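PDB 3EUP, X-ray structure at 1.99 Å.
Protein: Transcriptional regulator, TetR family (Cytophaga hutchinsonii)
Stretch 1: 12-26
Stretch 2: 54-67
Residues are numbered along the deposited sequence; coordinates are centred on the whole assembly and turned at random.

Stretch 1 (12-26) TRQFIIESTAPVFNV
Stretch 2 (54-67) NKEAVAIAAFDYNW

Two helices of one chain cross almost at right angles, -89°, their axes 8.8 Å apart at closest approach. Residues 12-26 are helical throughout, with a kink where the nitrogens of Pro22 and Val23 lack bonds to the preceding turn; proline has no amide hydrogen to give. Residues 55-67 form the second helix, capped by Asn54 (chi1 p), whose OD1 accepts from Ala57 N at 2.9 Å.

The crossing point is Ala21 over Ala62, with Ala21 CA 4.6 Å from Ala62 CA and Ala21 CB 4.1 Å from Ala62 CB. Methyl side chains let the backbones approach this closely, and a large aromatic knob from each helix fills a hollow in the other.

Phe24 (chi1 m, chi2 -71°) enters the hollow formed by Lys55, Val58, Ala59 and Ala62. Ala59 CA lies 4.0 Å from the centroid of the Phe24 ring, 4° off its normal, a CH-pi contact made possible by the small residue beneath. Phe24 CE2 reaches Val58 CG1 at 3.4 Å, and Phe24 CD2 meets Ala62 CB at 3.7 Å.

Tyr65 (chi1 t, chi2 98°) sits among Gln14, Ile17, Glu18 and Ala21. Ile17 CG2 packs on Tyr65 CB at 3.4 Å, Ala21 CB lies 3.8 Å from Tyr65 CD2, and Glu18 CG approaches Tyr65 CE1 at 3.6 Å. Beside this ring, Gln14 NE2 donates to Glu18 OE2 at 2.7 Å, one helical turn along.

Ile17 (chi1 m, chi2 t) also sends CD1 to within 3.8 Å of Ala61 CB, where a short side chain leaves room. Thr20 (chi1 p) bonds through OG1 to Ile16 O at 2.9 Å, satisfying its hydroxyl within its own helix, while Thr20 OG1 lies 3.6 Å from Val58 CG1. The interface, burying 620 Å² in total, is thus mainly a matter of apolar shape.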

# COMPACT_ATOMS: atom_id res chain seq x y z
N THR A 12 -21.37 23.30 -8.45
CA THR A 12 -21.75 22.04 -9.04
C THR A 12 -20.52 21.15 -9.16
O THR A 12 -20.56 19.94 -8.81
CB THR A 12 -22.43 22.24 -10.40
OG1 THR A 12 -23.54 23.11 -10.23
CG2 THR A 12 -22.92 20.92 -10.95
N ARG A 13 -19.42 21.76 -9.60
CA ARG A 13 -18.13 21.10 -9.69
C ARG A 13 -17.69 20.50 -8.36
O ARG A 13 -17.28 19.35 -8.30
CB ARG A 13 -17.08 22.08 -10.22
CG ARG A 13 -15.70 21.48 -10.36
CD ARG A 13 -14.75 22.41 -11.11
NE ARG A 13 -13.48 21.75 -11.30
CZ ARG A 13 -12.58 21.58 -10.34
NH1 ARG A 13 -12.78 22.06 -9.12
NH2 ARG A 13 -11.46 20.94 -10.62
N GLN A 14 -17.81 21.28 -7.30
CA GLN A 14 -17.44 20.82 -5.97
C GLN A 14 -18.35 19.69 -5.44
O GLN A 14 -17.88 18.73 -4.83
CB GLN A 14 -17.43 22.00 -4.98
CG GLN A 14 -16.93 21.64 -3.59
CD GLN A 14 -15.51 21.11 -3.58
OE1 GLN A 14 -14.68 21.43 -4.45
NE2 GLN A 14 -15.21 20.26 -2.58
N PHE A 15 -19.64 19.81 -5.69
CA PHE A 15 -20.56 18.73 -5.38
C PHE A 15 -20.19 17.43 -6.12
O PHE A 15 -20.29 16.35 -5.54
CB PHE A 15 -22.01 19.11 -5.71
CG PHE A 15 -22.97 17.95 -5.63
CD1 PHE A 15 -23.51 17.57 -4.40
CD2 PHE A 15 -23.32 17.24 -6.78
CE1 PHE A 15 -24.38 16.45 -4.31
CE2 PHE A 15 -24.19 16.14 -6.70
CZ PHE A 15 -24.72 15.74 -5.45
N ILE A 16 -19.81 17.55 -7.40
CA ILE A 16 -19.42 16.39 -8.14
C ILE A 16 -18.21 15.76 -7.46
O ILE A 16 -18.17 14.55 -7.29
CB ILE A 16 -19.01 16.67 -9.64
CG1 ILE A 16 -20.13 17.26 -10.47
CG2 ILE A 16 -18.57 15.37 -10.28
CD1 ILE A 16 -21.35 16.52 -10.37
N ILE A 17 -17.23 16.58 -7.09
CA ILE A 17 -15.98 16.07 -6.48
C ILE A 17 -16.31 15.34 -5.20
O ILE A 17 -15.92 14.18 -5.00
CB ILE A 17 -14.96 17.19 -6.22
CG1 ILE A 17 -14.43 17.74 -7.55
CG2 ILE A 17 -13.79 16.65 -5.39
CD1 ILE A 17 -13.71 19.12 -7.45
N GLU A 18 -17.10 16.00 -4.36
CA GLU A 18 -17.49 15.47 -3.04
C GLU A 18 -18.25 14.15 -3.14
O GLU A 18 -18.01 13.26 -2.36
CB GLU A 18 -18.32 16.51 -2.27
CG GLU A 18 -17.41 17.61 -1.80
CD GLU A 18 -18.08 18.78 -1.19
OE1 GLU A 18 -19.31 18.70 -0.88
OE2 GLU A 18 -17.33 19.77 -1.01
N SER A 19 -19.14 14.03 -4.12
CA SER A 19 -20.00 12.87 -4.27
C SER A 19 -19.25 11.70 -4.83
O SER A 19 -19.58 10.54 -4.51
CB SER A 19 -21.13 13.17 -5.26
OG SER A 19 -21.95 14.17 -4.75
N THR A 20 -18.31 11.97 -5.72
CA THR A 20 -17.68 10.88 -6.44
C THR A 20 -16.35 10.46 -5.86
O THR A 20 -15.89 9.39 -6.20
CB THR A 20 -17.45 11.19 -7.93
OG1 THR A 20 -16.52 12.27 -8.06
CG2 THR A 20 -18.81 11.54 -8.61
N ALA A 21 -15.75 11.30 -5.01
CA ALA A 21 -14.44 10.98 -4.40
C ALA A 21 -14.42 9.65 -3.62
O ALA A 21 -13.40 8.92 -3.67
CB ALA A 21 -13.95 12.13 -3.51
N PRO A 22 -15.49 9.31 -2.90
CA PRO A 22 -15.52 8.00 -2.22
C PRO A 22 -15.60 6.83 -3.19
O PRO A 22 -15.08 5.74 -2.91
CB PRO A 22 -16.82 8.06 -1.39
CG PRO A 22 -17.11 9.50 -1.26
CD PRO A 22 -16.63 10.15 -2.50
N VAL A 23 -16.23 7.03 -4.35
CA VAL A 23 -16.30 5.99 -5.35
C VAL A 23 -14.91 5.83 -5.98
O VAL A 23 -14.43 4.70 -6.16
CB VAL A 23 -17.30 6.28 -6.50
CG1 VAL A 23 -17.41 5.09 -7.40
CG2 VAL A 23 -18.71 6.64 -5.93
N PHE A 24 -14.25 6.92 -6.36
CA PHE A 24 -12.91 6.73 -6.94
C PHE A 24 -11.97 6.08 -5.93
O PHE A 24 -11.16 5.24 -6.29
CB PHE A 24 -12.28 8.01 -7.46
CG PHE A 24 -12.84 8.47 -8.75
CD1 PHE A 24 -12.57 7.78 -9.94
CD2 PHE A 24 -13.69 9.55 -8.79
CE1 PHE A 24 -13.11 8.20 -11.17
CE2 PHE A 24 -14.26 9.99 -10.01
CZ PHE A 24 -13.97 9.32 -11.19
N ASN A 25 -12.06 6.48 -4.67
CA ASN A 25 -11.14 5.98 -3.64
C ASN A 25 -11.29 4.48 -3.41
O ASN A 25 -10.32 3.83 -3.06
CB ASN A 25 -11.29 6.74 -2.32
CG ASN A 25 -10.09 6.58 -1.42
OD1 ASN A 25 -8.93 6.57 -1.88
ND2 ASN A 25 -10.34 6.43 -0.14
N VAL A 26 -12.47 3.95 -3.68
CA VAL A 26 -12.80 2.52 -3.49
C VAL A 26 -12.61 1.69 -4.76
O VAL A 26 -11.94 0.66 -4.74
CB VAL A 26 -14.25 2.39 -2.98
CG1 VAL A 26 -14.79 0.91 -3.11
CG2 VAL A 26 -14.31 2.83 -1.55
N ASN A 54 -13.26 15.03 -18.77
CA ASN A 54 -13.48 13.60 -18.88
C ASN A 54 -13.36 12.97 -17.51
O ASN A 54 -13.11 13.67 -16.51
CB ASN A 54 -12.44 13.00 -19.81
CG ASN A 54 -11.03 13.44 -19.46
OD1 ASN A 54 -10.61 13.37 -18.32
ND2 ASN A 54 -10.29 13.90 -20.47
N LYS A 55 -13.54 11.65 -17.47
CA LYS A 55 -13.52 10.92 -16.21
C LYS A 55 -12.20 11.10 -15.48
O LYS A 55 -12.15 11.16 -14.25
CB LYS A 55 -13.77 9.43 -16.45
CG LYS A 55 -13.76 8.62 -15.15
CD LYS A 55 -14.37 7.26 -15.30
CE LYS A 55 -13.54 6.40 -16.20
NZ LYS A 55 -13.55 4.98 -15.76
N GLU A 56 -11.11 11.17 -16.27
CA GLU A 56 -9.78 11.32 -15.71
C GLU A 56 -9.62 12.64 -14.96
O GLU A 56 -9.01 12.66 -13.91
CB GLU A 56 -8.68 11.15 -16.78
CG GLU A 56 -7.39 11.90 -16.47
CD GLU A 56 -6.21 11.55 -17.38
OE1 GLU A 56 -6.36 10.63 -18.24
OE2 GLU A 56 -5.12 12.18 -17.19
N ALA A 57 -10.15 13.72 -15.52
CA ALA A 57 -10.17 15.01 -14.84
C ALA A 57 -10.95 14.92 -13.50
O ALA A 57 -10.54 15.50 -12.51
CB ALA A 57 -10.78 16.11 -15.72
N VAL A 58 -12.03 14.14 -13.49
CA VAL A 58 -12.79 13.92 -12.25
C VAL A 58 -11.94 13.13 -11.23
O VAL A 58 -11.91 13.48 -10.07
CB VAL A 58 -14.13 13.19 -12.47
CG1 VAL A 58 -14.92 13.17 -11.16
CG2 VAL A 58 -14.93 13.82 -13.64
N ALA A 59 -11.23 12.10 -11.69
CA ALA A 59 -10.36 11.26 -10.82
C ALA A 59 -9.24 12.07 -10.18
O ALA A 59 -8.97 11.91 -9.00
CB ALA A 59 -9.78 10.11 -11.59
N ILE A 60 -8.66 12.98 -10.96
CA ILE A 60 -7.60 13.85 -10.47
C ILE A 60 -8.09 14.80 -9.38
O ILE A 60 -7.46 14.92 -8.34
CB ILE A 60 -6.90 14.59 -11.60
CG1 ILE A 60 -6.12 13.59 -12.50
CG2 ILE A 60 -6.01 15.77 -11.02
CD1 ILE A 60 -5.64 14.23 -13.79
N ALA A 61 -9.23 15.46 -9.62
CA ALA A 61 -9.86 16.32 -8.63
C ALA A 61 -10.26 15.51 -7.39
O ALA A 61 -10.08 15.99 -6.25
CB ALA A 61 -11.12 17.03 -9.26
N ALA A 62 -10.79 14.31 -7.59
CA ALA A 62 -11.10 13.41 -6.45
C ALA A 62 -9.89 13.14 -5.60
O ALA A 62 -9.98 13.18 -4.38
CB ALA A 62 -11.71 12.06 -6.91
N PHE A 63 -8.75 12.84 -6.23
CA PHE A 63 -7.54 12.60 -5.48
C PHE A 63 -7.15 13.84 -4.68
O PHE A 63 -6.89 13.76 -3.48
CB PHE A 63 -6.35 12.18 -6.37
CG PHE A 63 -5.08 12.08 -5.61
CD1 PHE A 63 -4.80 10.95 -4.88
CD2 PHE A 63 -4.21 13.16 -5.52
CE1 PHE A 63 -3.64 10.85 -4.10
CE2 PHE A 63 -3.05 13.09 -4.73
CZ PHE A 63 -2.76 11.93 -4.04
N ASP A 64 -7.15 15.01 -5.33
CA ASP A 64 -6.85 16.25 -4.60
C ASP A 64 -7.77 16.47 -3.42
O ASP A 64 -7.33 16.87 -2.36
CB ASP A 64 -6.87 17.46 -5.52
CG ASP A 64 -5.68 17.49 -6.50
OD1 ASP A 64 -4.68 16.76 -6.27
OD2 ASP A 64 -5.75 18.22 -7.52
N TYR A 65 -9.05 16.15 -3.56
CA TYR A 65 -9.99 16.30 -2.42
C TYR A 65 -9.76 15.26 -1.30
O TYR A 65 -9.74 15.59 -0.12
CB TYR A 65 -11.44 16.24 -2.91
CG TYR A 65 -12.49 16.20 -1.83
CD1 TYR A 65 -13.14 17.36 -1.44
CD2 TYR A 65 -12.87 15.00 -1.24
CE1 TYR A 65 -14.12 17.34 -0.48
CE2 TYR A 65 -13.86 14.98 -0.23
CZ TYR A 65 -14.48 16.15 0.11
OH TYR A 65 -15.46 16.19 1.09
N ASN A 66 -9.61 14.01 -1.68
CA ASN A 66 -9.35 12.92 -0.73
C ASN A 66 -8.10 13.10 0.11
O ASN A 66 -8.13 13.01 1.36
CB ASN A 66 -9.29 11.57 -1.48
CG ASN A 66 -10.67 11.03 -1.79
OD1 ASN A 66 -10.87 10.31 -2.77
ND2 ASN A 66 -11.64 11.41 -0.98
N TRP A 67 -7.00 13.37 -0.58
CA TRP A 67 -5.75 13.64 0.08
C TRP A 67 -5.78 15.01 0.78
O TRP A 67 -5.26 15.14 1.87
CB TRP A 67 -4.59 13.52 -0.91
CG TRP A 67 -3.28 13.69 -0.26
CD1 TRP A 67 -2.42 14.74 -0.42
CD2 TRP A 67 -2.71 12.85 0.75
NE1 TRP A 67 -1.32 14.56 0.38
CE2 TRP A 67 -1.49 13.41 1.11
CE3 TRP A 67 -3.11 11.65 1.35
CZ2 TRP A 67 -0.64 12.81 2.04
CZ3 TRP A 67 -2.28 11.05 2.27
CH2 TRP A 67 -1.06 11.63 2.60